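Local coordinates for protein hydrolase, isochorismatase family (Pseudomonas putida KT2440, PDB 4H17) that probably acts as an isochorismatase-like hydrolase with a Rossmann-like fold, though its substrate and exact reaction remain to be established, at residues A[99-104]-A[112-117]; A[29-34]-A[90-95]. All coordinates share one frame; numbering follows the deposited sequence.

Contacts 1 and 2 lie on one Rossmann-like domain, their centres about 16 Å apart, and both are partly buried. Contact 1 joins an outermost strand of the parallel sheet to the helix that follows it, through methyl groups and an ST turn begun by Thr112. Contact 2 joins two loops, pairing a small buried apolar patch with a lysine-proline contact nearer the surface. Segment 90-95 runs on toward the strand of contact 1, and Pro94 packs on Val100. Lys103 CE packs 3.5 Å from Asp30 OD1, and NZ, bonded to Met105 O and Ser136 OG, makes a long, weak ion pair with this aspartate; the two may correspond to the aspartate and lysine of the isochorismatase-family active site.

Contact 1 (A[99-104]-A[112-117]); sequences IVIEKR and TKLHET. With SO4 (sulfate ion), chain E.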
loop_
_atom_site.group_PDB
_atom_site.type_symbol
_atom_site.label_atom_id
_atom_site.label_comp_id
_atom_site.label_asym_id
_atom_site.label_seq_id
_atom_site.Cartn_x
_atom_site.Cartn_y
_atom_site.Cartn_z
ATOM N N ILE A 99 6.208 -20.675 -13.140
ATOM C CA ILE A 99 6.043 -19.399 -13.852
ATOM C C ILE A 99 7.037 -18.364 -13.305
ATOM O O ILE A 99 7.241 -18.259 -12.093
ATOM C CB ILE A 99 4.608 -18.926 -13.670
ATOM C CG1 ILE A 99 3.675 -19.896 -14.371
ATOM C CG2 ILE A 99 4.422 -17.494 -14.074
ATOM C CD1 ILE A 99 2.304 -19.913 -13.797
ATOM N N VAL A 100 7.639 -17.574 -14.205
ATOM C CA VAL A 100 8.623 -16.564 -13.810
ATOM C C VAL A 100 8.369 -15.288 -14.583
ATOM O O VAL A 100 8.329 -15.308 -15.811
ATOM C CB VAL A 100 10.085 -17.038 -14.042
ATOM C CG1 VAL A 100 11.081 -16.056 -13.440
ATOM C CG2 VAL A 100 10.357 -18.385 -13.415
ATOM N N ILE A 101 8.171 -14.203 -13.859
ATOM C CA ILE A 101 7.996 -12.920 -14.487
ATOM C C ILE A 101 8.946 -11.863 -14.000
ATOM O O ILE A 101 9.506 -11.915 -12.871
ATOM C CB ILE A 101 6.551 -12.431 -14.337
ATOM C CG1 ILE A 101 6.163 -12.300 -12.863
ATOM C CG2 ILE A 101 5.583 -13.372 -15.080
ATOM C CD1 ILE A 101 4.843 -11.603 -12.681
ATOM N N GLU A 102 9.127 -10.905 -14.902
ATOM C CA GLU A 102 9.932 -9.715 -14.634
ATOM C C GLU A 102 9.053 -8.502 -14.667
ATOM O O GLU A 102 8.220 -8.339 -15.581
ATOM C CB GLU A 102 11.001 -9.484 -15.702
ATOM C CG GLU A 102 11.717 -10.692 -16.219
ATOM C CD GLU A 102 12.998 -10.300 -16.947
ATOM O OE1 GLU A 102 13.994 -9.961 -16.280
ATOM O OE2 GLU A 102 12.980 -10.300 -18.193
ATOM N N LYS A 103 9.214 -7.655 -13.664
ATOM C CA LYS A 103 8.344 -6.490 -13.508
ATOM C C LYS A 103 9.121 -5.168 -13.329
ATOM O O LYS A 103 10.257 -5.153 -12.769
ATOM C CB LYS A 103 7.424 -6.720 -12.312
ATOM C CG LYS A 103 8.152 -6.645 -10.982
ATOM C CD LYS A 103 7.200 -6.748 -9.802
ATOM C CE LYS A 103 7.920 -6.451 -8.510
ATOM N NZ LYS A 103 8.380 -5.064 -8.330
ATOM N N ARG A 104 8.493 -4.061 -13.730
ATOM C CA ARG A 104 9.074 -2.722 -13.536
ATOM C C ARG A 104 8.581 -1.997 -12.280
ATOM O O ARG A 104 9.344 -1.245 -11.653
ATOM C CB ARG A 104 8.848 -1.813 -14.748
ATOM C CG ARG A 104 9.589 -0.481 -14.583
ATOM C CD ARG A 104 11.103 -0.627 -14.360
ATOM N NE ARG A 104 11.672 -1.117 -15.590
ATOM C CZ ARG A 104 12.922 -1.532 -15.794
ATOM N NH1 ARG A 104 13.815 -1.592 -14.821
ATOM N NH2 ARG A 104 13.257 -1.926 -17.011
ATOM N N THR A 112 2.731 -7.064 -16.907
ATOM C CA THR A 112 3.302 -8.430 -16.770
ATOM C C THR A 112 2.364 -9.584 -17.195
ATOM O O THR A 112 2.768 -10.741 -17.254
ATOM C CB THR A 112 3.697 -8.725 -15.321
ATOM O OG1 THR A 112 2.495 -8.734 -14.529
ATOM C CG2 THR A 112 4.713 -7.722 -14.789
ATOM N N LYS A 113 1.106 -9.272 -17.399
ATOM C CA LYS A 113 0.111 -10.335 -17.623
ATOM C C LYS A 113 -0.081 -11.287 -16.429
ATOM O O LYS A 113 -0.633 -12.406 -16.562
ATOM C CB LYS A 113 0.417 -11.120 -18.899
ATOM C CG LYS A 113 0.098 -10.303 -20.137
ATOM C CD LYS A 113 0.305 -11.064 -21.440
ATOM C CE LYS A 113 -0.394 -10.361 -22.596
ATOM N NZ LYS A 113 0.012 -8.935 -22.729
ATOM N N LEU A 114 0.371 -10.852 -15.242
ATOM C CA LEU A 114 0.095 -11.618 -14.033
ATOM C C LEU A 114 -1.396 -11.889 -13.864
ATOM O O LEU A 114 -1.785 -13.004 -13.480
ATOM C CB LEU A 114 0.675 -10.915 -12.795
ATOM C CG LEU A 114 0.400 -11.576 -11.442
ATOM C CD1 LEU A 114 0.895 -13.006 -11.348
ATOM C CD2 LEU A 114 0.980 -10.742 -10.287
ATOM N N HIS A 115 -2.238 -10.928 -14.205
ATOM C CA HIS A 115 -3.687 -11.159 -14.108
ATOM C C HIS A 115 -4.172 -12.330 -14.995
ATOM O O HIS A 115 -4.826 -13.263 -14.499
ATOM C CB HIS A 115 -4.452 -9.878 -14.391
ATOM C CG HIS A 115 -5.896 -10.002 -14.056
ATOM N ND1 HIS A 115 -6.884 -9.331 -14.735
ATOM C CD2 HIS A 115 -6.516 -10.735 -13.108
ATOM C CE1 HIS A 115 -8.061 -9.654 -14.221
ATOM N NE2 HIS A 115 -7.867 -10.503 -13.230
ATOM N N GLU A 116 -3.775 -12.317 -16.267
ATOM C CA GLU A 116 -4.145 -13.343 -17.238
ATOM C C GLU A 116 -3.658 -14.692 -16.736
ATOM O O GLU A 116 -4.378 -15.693 -16.804
ATOM C CB GLU A 116 -3.483 -12.993 -18.597
ATOM C CG GLU A 116 -3.715 -13.908 -19.802
ATOM C CD GLU A 116 -3.140 -13.333 -21.101
ATOM O OE1 GLU A 116 -2.631 -12.186 -21.092
ATOM O OE2 GLU A 116 -3.213 -14.008 -22.146
ATOM N N THR A 117 -2.439 -14.710 -16.197
ATOM C CA THR A 117 -1.865 -15.921 -15.656
ATOM C C THR A 117 -2.691 -16.460 -14.476
ATOM O O THR A 117 -3.045 -17.674 -14.404
ATOM C CB THR A 117 -0.428 -15.695 -15.229
ATOM O OG1 THR A 117 0.322 -15.378 -16.415
ATOM C CG2 THR A 117 0.150 -16.920 -14.549
HETATM S S SO4 E . 13.744 -2.031 -11.104
HETATM O O1 SO4 E . 12.822 -1.270 -10.182
HETATM O O2 SO4 E . 14.528 -0.987 -11.839
HETATM O O3 SO4 E . 13.073 -3.004 -11.897
HETATM O O4 SO4 E . 14.732 -2.648 -10.182
#
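Strand 99-103 and the start of helix 114-121, with the residues just before it, are closest at Lys103 and Thr112, whose CA atoms are 6.3 Å apart, and spread to 8.8 Å between the CA atoms of Ile99 and Thr117. At the wide end two branched side chains meet tip to tip, Ile99 CD1 on Thr117 CG2 at 3.8 Å. In the conformer described, one of two, Ile101 crosses Thr112 at about a right angle and brings CD1 to 4.2 Å from Leu114 CB. This is the start of a beta-alpha-beta crossover of the Rossmann-like fold, in which methyl-rich residues suit a helix lying on an edge strand. Thr112 CG2 lies 3.6 Å from Glu102 O and also touches Lys103 CB, while OG1, set between the backbone N and the carbonyl carbon (chi1 65°), accepts from Leu114 N at 3.1 Å in an ST turn and also bonds Ala108 O. A valine here would probably leave Leu114 N and Ala108 O without their mate and the helix start less firmly fixed. Arg104 NH1 bonds O2 of a sulfate, probably from the crystallisation liquor, at 3.1 Å; His71 of this chain and Arg14 of the second subunit also bond this ion.

Contact 2 (A[29-34]-A[90-95]); sequences IDAQKE and PGLEPL
An inverse gamma turn centred on Ala31, just after strand 24-29 of the Rossmann-like fold, packs against Leu92 in the loop that leads to strand 99-103. The CA atoms of Ala31 and Leu92 are 6.8 Å apart, and the link is made by methyls: Ala31 CB lies 3.7 Å from Leu92 CD1. A small side chain suits the turn because it lets the leucine come close. Leu92 reaches this place with CG beside the backbone N and anti to the carbonyl carbon (chi1 -56°); its side chain also touches Val49, Ile52 and Leu56 of helix 45-61, and a branched leucine suits the place, since it meets the turn and the helix at once. Nearer the surface, Lys33 crosses Pro90 at about a right angle. Its extended chain brings CE to the CD-CG side of the proline ring, 3.9 Å from Pro90 CD, while NZ bonds Gln87 OE1. Backbone bonds of Ala31 with Ile89 and of Lys33 with Gln87 tie the two loops together just before Pro90. The turn in segment 90-95 needs Gly91, at whose backbone angles a CB would be jammed against the carbonyl O of Pro90. Glu93 folds back on that glycine: with a weaker, more bent bond to OE1, Gly91 N donates to OE2 of Glu93 at 3.2 Å, nearly straight at 161°, approaching from above the carboxylate plane.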
loop_
_atom_site.group_PDB
_atom_site.type_symbol
_atom_site.label_atom_id
_atom_site.label_comp_id
_atom_site.label_asym_id
_atom_site.label_seq_id
_atom_site.Cartn_x
_atom_site.Cartn_y
_atom_site.Cartn_z
ATOM N N ILE A 29 7.701 -13.105 -4.351
ATOM C CA ILE A 29 8.044 -11.772 -4.885
ATOM C C ILE A 29 9.485 -11.399 -4.566
ATOM O O ILE A 29 9.894 -11.252 -3.387
ATOM C CB ILE A 29 7.070 -10.725 -4.339
ATOM C CG1 ILE A 29 5.649 -11.023 -4.821
ATOM C CG2 ILE A 29 7.477 -9.330 -4.755
ATOM C CD1 ILE A 29 4.546 -10.148 -4.251
ATOM N N ASP A 30 10.301 -11.284 -5.622
ATOM C CA ASP A 30 11.581 -10.612 -5.561
ATOM C C ASP A 30 12.615 -11.328 -4.698
ATOM O O ASP A 30 13.321 -10.679 -3.945
ATOM C CB ASP A 30 11.431 -9.145 -5.112
ATOM C CG ASP A 30 10.541 -8.313 -6.052
ATOM O OD1 ASP A 30 10.377 -8.663 -7.255
ATOM O OD2 ASP A 30 10.059 -7.264 -5.554
ATOM N N ALA A 31 12.683 -12.656 -4.779
ATOM C CA ALA A 31 13.643 -13.395 -3.939
ATOM C C ALA A 31 15.026 -13.347 -4.607
ATOM O O ALA A 31 15.552 -14.335 -5.146
ATOM C CB ALA A 31 13.137 -14.803 -3.682
ATOM N N GLN A 32 15.610 -12.151 -4.558
ATOM C CA GLN A 32 16.828 -11.827 -5.300
ATOM C C GLN A 32 17.992 -11.393 -4.414
ATOM O O GLN A 32 17.808 -10.910 -3.309
ATOM C CB GLN A 32 16.559 -10.745 -6.313
ATOM C CG GLN A 32 15.524 -11.135 -7.341
ATOM C CD GLN A 32 15.224 -10.004 -8.262
ATOM O OE1 GLN A 32 14.230 -9.261 -8.086
ATOM N NE2 GLN A 32 16.068 -9.863 -9.307
ATOM N N LYS A 33 19.204 -11.550 -4.955
ATOM C CA LYS A 33 20.428 -11.343 -4.165
ATOM C C LYS A 33 20.694 -9.857 -3.755
ATOM O O LYS A 33 21.408 -9.596 -2.762
ATOM C CB LYS A 33 21.648 -11.928 -4.884
ATOM C CG LYS A 33 21.647 -13.413 -5.096
ATOM C CD LYS A 33 22.983 -13.893 -5.666
ATOM C CE LYS A 33 23.065 -15.387 -5.757
ATOM N NZ LYS A 33 24.316 -15.762 -6.457
ATOM N N GLU A 34 20.086 -8.903 -4.467
ATOM C CA GLU A 34 20.127 -7.491 -4.116
ATOM C C GLU A 34 19.863 -7.288 -2.629
ATOM O O GLU A 34 20.521 -6.467 -1.996
ATOM C CB GLU A 34 19.085 -6.728 -4.934
ATOM C CG GLU A 34 19.024 -5.241 -4.631
ATOM C CD GLU A 34 20.219 -4.438 -5.114
ATOM O OE1 GLU A 34 20.600 -4.558 -6.300
ATOM O OE2 GLU A 34 20.801 -3.663 -4.333
ATOM N N PRO A 90 20.097 -18.080 -3.404
ATOM C CA PRO A 90 20.344 -19.521 -3.433
ATOM C C PRO A 90 19.291 -20.347 -2.696
ATOM O O PRO A 90 18.897 -20.006 -1.543
ATOM C CB PRO A 90 21.724 -19.646 -2.786
ATOM C CG PRO A 90 22.359 -18.314 -3.067
ATOM C CD PRO A 90 21.256 -17.322 -2.921
ATOM N N GLY A 91 18.800 -21.363 -3.400
ATOM C CA GLY A 91 17.773 -22.247 -2.917
ATOM C C GLY A 91 16.366 -21.851 -3.328
ATOM O O GLY A 91 15.436 -22.655 -3.183
ATOM N N LEU A 92 16.208 -20.622 -3.825
ATOM C CA LEU A 92 14.906 -20.114 -4.181
ATOM C C LEU A 92 14.746 -20.000 -5.695
ATOM O O LEU A 92 13.864 -19.271 -6.187
ATOM C CB LEU A 92 14.630 -18.779 -3.468
ATOM C CG LEU A 92 14.743 -18.778 -1.941
ATOM C CD1 LEU A 92 14.267 -17.453 -1.368
ATOM C CD2 LEU A 92 13.966 -19.941 -1.338
ATOM N N GLU A 93 15.613 -20.698 -6.431
ATOM C CA GLU A 93 15.531 -20.742 -7.880
ATOM C C GLU A 93 14.259 -21.475 -8.368
ATOM O O GLU A 93 13.849 -22.479 -7.775
ATOM C CB GLU A 93 16.753 -21.429 -8.500
ATOM C CG GLU A 93 18.101 -20.894 -8.020
ATOM C CD GLU A 93 18.634 -21.521 -6.744
ATOM O OE1 GLU A 93 17.938 -22.326 -6.089
ATOM O OE2 GLU A 93 19.793 -21.189 -6.400
ATOM N N PRO A 94 13.686 -21.027 -9.502
ATOM C CA PRO A 94 12.587 -21.769 -10.140
ATOM C C PRO A 94 13.017 -23.105 -10.704
ATOM O O PRO A 94 14.215 -23.296 -11.059
ATOM C CB PRO A 94 12.165 -20.895 -11.290
ATOM C CG PRO A 94 12.681 -19.540 -11.006
ATOM C CD PRO A 94 13.910 -19.725 -10.148
ATOM N N LEU A 95 12.065 -24.024 -10.742
ATOM C CA LEU A 95 12.186 -25.278 -11.476
ATOM C C LEU A 95 11.294 -25.318 -12.736
ATOM O O LEU A 95 10.352 -24.521 -12.911
ATOM C CB LEU A 95 11.804 -26.429 -10.578
ATOM C CG LEU A 95 12.657 -26.638 -9.339
ATOM C CD1 LEU A 95 12.034 -27.742 -8.487
ATOM C CD2 LEU A 95 14.112 -26.934 -9.703
#